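Local coordinates for PbSGBP-B lipoprotein (Prevotella bryantii B14, PDB 6D2Y), which probably binds polysaccharide, as a surface lipoprotein of a polysaccharide utilization locus, and carries a magnesium ion in its beta-sandwich structure, at residues V100-M112 with T121-P133. Sequence-based numbering, arbitrary orientation.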
loop_
_atom_site.group_PDB
_atom_site.type_symbol
_atom_site.label_atom_id
_atom_site.label_comp_id
_atom_site.label_asym_id
_atom_site.label_seq_id
_atom_site.Cartn_x
_atom_site.Cartn_y
_atom_site.Cartn_z
ATOM N N VAL A 100 -0.768 7.669 -31.468
ATOM C CA VAL A 100 -1.084 6.309 -31.019
ATOM C C VAL A 100 -2.365 6.344 -30.191
ATOM O O VAL A 100 -2.513 7.227 -29.327
ATOM C CB VAL A 100 0.079 5.732 -30.212
ATOM C CG1 VAL A 100 -0.147 4.258 -29.913
ATOM C CG2 VAL A 100 1.392 5.926 -30.958
ATOM N N PRO A 101 -3.313 5.435 -30.421
ATOM C CA PRO A 101 -4.543 5.431 -29.622
ATOM C C PRO A 101 -4.250 5.264 -28.137
ATOM O O PRO A 101 -3.200 4.762 -27.731
ATOM C CB PRO A 101 -5.322 4.232 -30.174
ATOM C CG PRO A 101 -4.813 4.066 -31.563
ATOM C CD PRO A 101 -3.359 4.442 -31.509
ATOM N N ASN A 102 -5.211 5.699 -27.319
ATOM C CA ASN A 102 -5.016 5.705 -25.873
ATOM C C ASN A 102 -5.308 4.352 -25.238
ATOM O O ASN A 102 -4.770 4.049 -24.167
ATOM C CB ASN A 102 -5.899 6.777 -25.227
ATOM C CG ASN A 102 -5.387 7.220 -23.862
ATOM O OD1 ASN A 102 -5.886 8.181 -23.274
ATOM N ND2 ASN A 102 -4.370 6.526 -23.361
ATOM N N GLU A 103 -6.140 3.530 -25.870
ATOM C CA GLU A 103 -6.603 2.304 -25.236
ATOM C C GLU A 103 -5.526 1.226 -25.250
ATOM O O GLU A 103 -4.746 1.112 -26.201
ATOM C CB GLU A 103 -7.864 1.793 -25.930
ATOM C CG GLU A 103 -9.085 2.657 -25.681
ATOM C CD GLU A 103 -9.334 2.894 -24.203
ATOM O OE1 GLU A 103 -9.245 1.924 -23.419
ATOM O OE2 GLU A 103 -9.612 4.051 -23.826
ATOM N N ILE A 104 -5.491 0.438 -24.183
ATOM C CA ILE A 104 -4.562 -0.694 -24.095
ATOM C C ILE A 104 -4.997 -1.772 -25.085
ATOM O O ILE A 104 -6.188 -2.127 -25.124
ATOM C CB ILE A 104 -4.529 -1.241 -22.666
ATOM C CG1 ILE A 104 -3.603 -0.398 -21.787
ATOM C CG2 ILE A 104 -4.092 -2.702 -22.654
ATOM C CD1 ILE A 104 -4.088 -0.251 -20.365
ATOM N N PRO A 105 -4.093 -2.313 -25.898
ATOM C CA PRO A 105 -4.493 -3.361 -26.845
ATOM C C PRO A 105 -4.800 -4.672 -26.135
ATOM O O PRO A 105 -4.085 -5.086 -25.219
ATOM C CB PRO A 105 -3.269 -3.494 -27.760
ATOM C CG PRO A 105 -2.118 -3.037 -26.905
ATOM C CD PRO A 105 -2.671 -1.952 -26.027
ATOM N N SER A 106 -5.877 -5.332 -26.574
ATOM C CA SER A 106 -6.262 -6.610 -25.980
ATOM C C SER A 106 -5.445 -7.763 -26.552
ATOM O O SER A 106 -5.075 -8.686 -25.821
ATOM C CB SER A 106 -7.756 -6.866 -26.187
ATOM O OG SER A 106 -8.528 -6.065 -25.306
ATOM N N VAL A 107 -5.169 -7.742 -27.855
ATOM C CA VAL A 107 -4.259 -8.684 -28.500
ATOM C C VAL A 107 -3.107 -7.865 -29.076
ATOM O O VAL A 107 -3.312 -6.997 -29.934
ATOM C CB VAL A 107 -4.968 -9.525 -29.573
ATOM C CG1 VAL A 107 -5.802 -8.648 -30.485
ATOM C CG2 VAL A 107 -3.940 -10.328 -30.380
ATOM N N VAL A 108 -1.900 -8.092 -28.565
ATOM C CA VAL A 108 -0.724 -7.316 -28.942
ATOM C C VAL A 108 0.096 -8.118 -29.941
ATOM O O VAL A 108 0.402 -9.295 -29.712
ATOM C CB VAL A 108 0.105 -6.932 -27.701
ATOM C CG1 VAL A 108 0.424 -8.148 -26.845
ATOM C CG2 VAL A 108 1.395 -6.223 -28.108
ATOM N N THR A 109 0.434 -7.488 -31.062
ATOM C CA THR A 109 1.270 -8.117 -32.070
ATOM C C THR A 109 2.513 -7.304 -32.389
ATOM O O THR A 109 3.329 -7.749 -33.204
ATOM C CB THR A 109 0.475 -8.366 -33.361
ATOM O OG1 THR A 109 -0.215 -7.171 -33.748
ATOM C CG2 THR A 109 -0.532 -9.489 -33.154
ATOM N N ASP A 110 2.687 -6.138 -31.765
ATOM C CA ASP A 110 3.834 -5.262 -32.009
ATOM C C ASP A 110 3.964 -4.940 -33.495
ATOM O O ASP A 110 5.034 -5.054 -34.098
ATOM C CB ASP A 110 5.124 -5.874 -31.458
ATOM C CG ASP A 110 5.183 -5.840 -29.942
ATOM O OD1 ASP A 110 4.403 -5.084 -29.322
ATOM O OD2 ASP A 110 6.019 -6.568 -29.368
ATOM N N LYS A 111 2.844 -4.546 -34.090
ATOM C CA LYS A 111 2.804 -4.132 -35.481
ATOM C C LYS A 111 1.798 -3.003 -35.634
ATOM O O LYS A 111 0.790 -2.952 -34.921
ATOM C CB LYS A 111 2.432 -5.301 -36.414
ATOM C CG LYS A 111 3.477 -6.410 -36.461
ATOM C CD LYS A 111 3.008 -7.623 -37.242
ATOM C CE LYS A 111 3.941 -8.805 -37.014
ATOM N NZ LYS A 111 5.349 -8.478 -37.364
HETATM N N MSE A 112 2.091 -2.091 -36.553
HETATM C CA MSE A 112 1.136 -1.065 -36.964
HETATM C C MSE A 112 0.643 -1.434 -38.358
HETATM O O MSE A 112 1.433 -1.509 -39.298
HETATM C CB MSE A 112 1.781 0.324 -36.961
HETATM C CG MSE A 112 1.250 1.296 -38.018
HETATM SE SE MSE A 112 1.983 3.104 -37.817
HETATM C CE MSE A 112 3.562 2.898 -38.892
ATOM N N THR A 121 -3.818 -5.167 -46.219
ATOM C CA THR A 121 -3.140 -4.952 -44.943
ATOM C C THR A 121 -1.632 -5.008 -45.154
ATOM O O THR A 121 -1.111 -5.994 -45.684
ATOM C CB THR A 121 -3.570 -5.991 -43.907
ATOM O OG1 THR A 121 -4.976 -5.873 -43.659
ATOM C CG2 THR A 121 -2.818 -5.782 -42.601
ATOM N N ILE A 122 -0.939 -3.954 -44.730
ATOM C CA ILE A 122 0.516 -3.876 -44.839
ATOM C C ILE A 122 1.090 -3.646 -43.445
ATOM O O ILE A 122 0.964 -2.542 -42.896
ATOM C CB ILE A 122 0.942 -2.770 -45.816
ATOM C CG1 ILE A 122 0.617 -3.178 -47.253
ATOM C CG2 ILE A 122 2.422 -2.489 -45.688
ATOM C CD1 ILE A 122 -0.501 -2.379 -47.872
ATOM N N PRO A 123 1.714 -4.653 -42.833
ATOM C CA PRO A 123 2.165 -4.507 -41.443
ATOM C C PRO A 123 3.575 -3.946 -41.318
ATOM O O PRO A 123 4.498 -4.385 -42.009
ATOM C CB PRO A 123 2.089 -5.941 -40.912
ATOM C CG PRO A 123 2.410 -6.776 -42.109
ATOM C CD PRO A 123 1.886 -6.032 -43.324
ATOM N N TYR A 124 3.743 -2.973 -40.429
ATOM C CA TYR A 124 5.046 -2.406 -40.100
ATOM C C TYR A 124 5.313 -2.677 -38.627
ATOM O O TYR A 124 4.542 -2.238 -37.767
ATOM C CB TYR A 124 5.081 -0.906 -40.401
ATOM C CG TYR A 124 6.347 -0.202 -39.965
ATOM C CD1 TYR A 124 6.390 0.515 -38.778
ATOM C CD2 TYR A 124 7.494 -0.243 -40.749
ATOM C CE1 TYR A 124 7.543 1.163 -38.375
ATOM C CE2 TYR A 124 8.649 0.405 -40.357
ATOM C CZ TYR A 124 8.668 1.106 -39.169
ATOM O OH TYR A 124 9.815 1.752 -38.769
ATOM N N ASP A 125 6.385 -3.416 -38.340
ATOM C CA ASP A 125 6.708 -3.774 -36.964
ATOM C C ASP A 125 6.952 -2.523 -36.131
ATOM O O ASP A 125 7.826 -1.712 -36.452
ATOM C CB ASP A 125 7.935 -4.683 -36.930
ATOM C CG ASP A 125 7.676 -6.037 -37.551
ATOM O OD1 ASP A 125 6.621 -6.207 -38.197
ATOM O OD2 ASP A 125 8.531 -6.934 -37.394
ATOM N N PHE A 126 6.176 -2.369 -35.059
ATOM C CA PHE A 126 6.248 -1.184 -34.212
ATOM C C PHE A 126 5.574 -1.503 -32.887
ATOM O O PHE A 126 4.460 -2.035 -32.872
ATOM C CB PHE A 126 5.574 0.015 -34.891
ATOM C CG PHE A 126 5.764 1.314 -34.163
ATOM C CD1 PHE A 126 4.765 1.817 -33.343
ATOM C CD2 PHE A 126 6.936 2.040 -34.304
ATOM C CE1 PHE A 126 4.932 3.014 -32.676
ATOM C CE2 PHE A 126 7.111 3.239 -33.637
ATOM C CZ PHE A 126 6.108 3.726 -32.822
ATOM N N GLN A 127 6.245 -1.182 -31.785
ATOM C CA GLN A 127 5.760 -1.520 -30.454
ATOM C C GLN A 127 5.058 -0.328 -29.820
ATOM O O GLN A 127 5.503 0.815 -29.959
ATOM C CB GLN A 127 6.908 -1.981 -29.555
ATOM C CG GLN A 127 7.840 -2.989 -30.200
ATOM C CD GLN A 127 9.090 -3.227 -29.379
ATOM O OE1 GLN A 127 9.092 -4.037 -28.453
ATOM N NE2 GLN A 127 10.164 -2.519 -29.715
ATOM N N VAL A 128 3.960 -0.602 -29.126
ATOM C CA VAL A 128 3.243 0.407 -28.357
ATOM C C VAL A 128 3.671 0.246 -26.905
ATOM O O VAL A 128 3.375 -0.771 -26.268
ATOM C CB VAL A 128 1.723 0.274 -28.516
ATOM C CG1 VAL A 128 1.007 1.170 -27.516
ATOM C CG2 VAL A 128 1.310 0.618 -29.940
ATOM N N THR A 129 4.378 1.245 -26.384
ATOM C CA THR A 129 4.920 1.166 -25.033
ATOM C C THR A 129 3.804 1.333 -24.009
ATOM O O THR A 129 3.065 2.322 -24.039
ATOM C CB THR A 129 5.998 2.230 -24.838
ATOM O OG1 THR A 129 7.221 1.783 -25.435
ATOM C CG2 THR A 129 6.230 2.494 -23.356
ATOM N N ILE A 130 3.681 0.361 -23.111
ATOM C CA ILE A 130 2.694 0.384 -22.040
ATOM C C ILE A 130 3.434 0.385 -20.710
ATOM O O ILE A 130 4.520 -0.190 -20.582
ATOM C CB ILE A 130 1.722 -0.812 -22.136
ATOM C CG1 ILE A 130 1.077 -0.866 -23.523
ATOM C CG2 ILE A 130 0.646 -0.734 -21.061
ATOM C CD1 ILE A 130 0.002 0.176 -23.740
ATOM N N SER A 131 2.843 1.050 -19.719
ATOM C CA SER A 131 3.456 1.137 -18.402
ATOM C C SER A 131 3.674 -0.250 -17.808
ATOM O O SER A 131 2.869 -1.164 -18.004
ATOM C CB SER A 131 2.580 1.976 -17.470
ATOM O OG SER A 131 3.170 2.097 -16.189
ATOM N N ALA A 132 4.785 -0.400 -17.088
ATOM C CA ALA A 132 5.072 -1.625 -16.365
ATOM C C ALA A 132 4.052 -1.822 -15.244
ATOM O O ALA A 132 3.366 -0.877 -14.849
ATOM C CB ALA A 132 6.490 -1.576 -15.798
ATOM N N PRO A 133 3.922 -3.043 -14.724
ATOM C CA PRO A 133 2.954 -3.271 -13.645
ATOM C C PRO A 133 3.305 -2.464 -12.406
ATOM O O PRO A 133 4.477 -2.272 -12.075
ATOM C CB PRO A 133 3.059 -4.777 -13.380
ATOM C CG PRO A 133 3.638 -5.348 -14.621
ATOM C CD PRO A 133 4.564 -4.300 -15.152
HETATM O O HOH W 1 2.641 -3.101 -29.056
HETATM O O HOH W 2 1.963 -0.914 -32.889
#
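M112 and Y124 form a hydrogen-bonded antiparallel pair at the open end of a beta hairpin: M112 N donates almost straight (176°) to Y124 O at 2.7 Å, and Y124 N returns a bond to M112 O at 3.0 Å. On the sheet face of these two residues, the selenomethionine chain of M112 bends at its last torsion (chi3 88°) and brings CE to 3.7 Å from CD1 of the Y124 ring. K111 and D125, the adjoining non-hydrogen-bonded pair, occupy the other face; their side chains run alongside each other, and K111 NZ, turned by a bend at chi4 (-56°), makes a 2.7 Å salt bridge to D125 OD1 from above the carboxylate plane. Regular pairing stops here, for D110 next faces Q127, with F126 between; F126 N reaches D110 O at 3.1 Å from above the carbonyl plane. The 100-110 loop then packs on 128-130: I130 CD1 meets P105 CD at 4.1 Å, and V128 CG2 lies 3.9 Å from V100 CG1. One water bridges F126 O and, weakly, K111 O; a second joins D110 OD1 to V128 N. D110 OD2 forms a salt bridge with K206, and N80 OD1 accepts from T109 N and D110 N. Far from the magnesium site, strand 74-79 flanks 111-116 and strand 57-59 flanks 121-129, while I43 of strand 39-45 packs against M112, Y124 and F126.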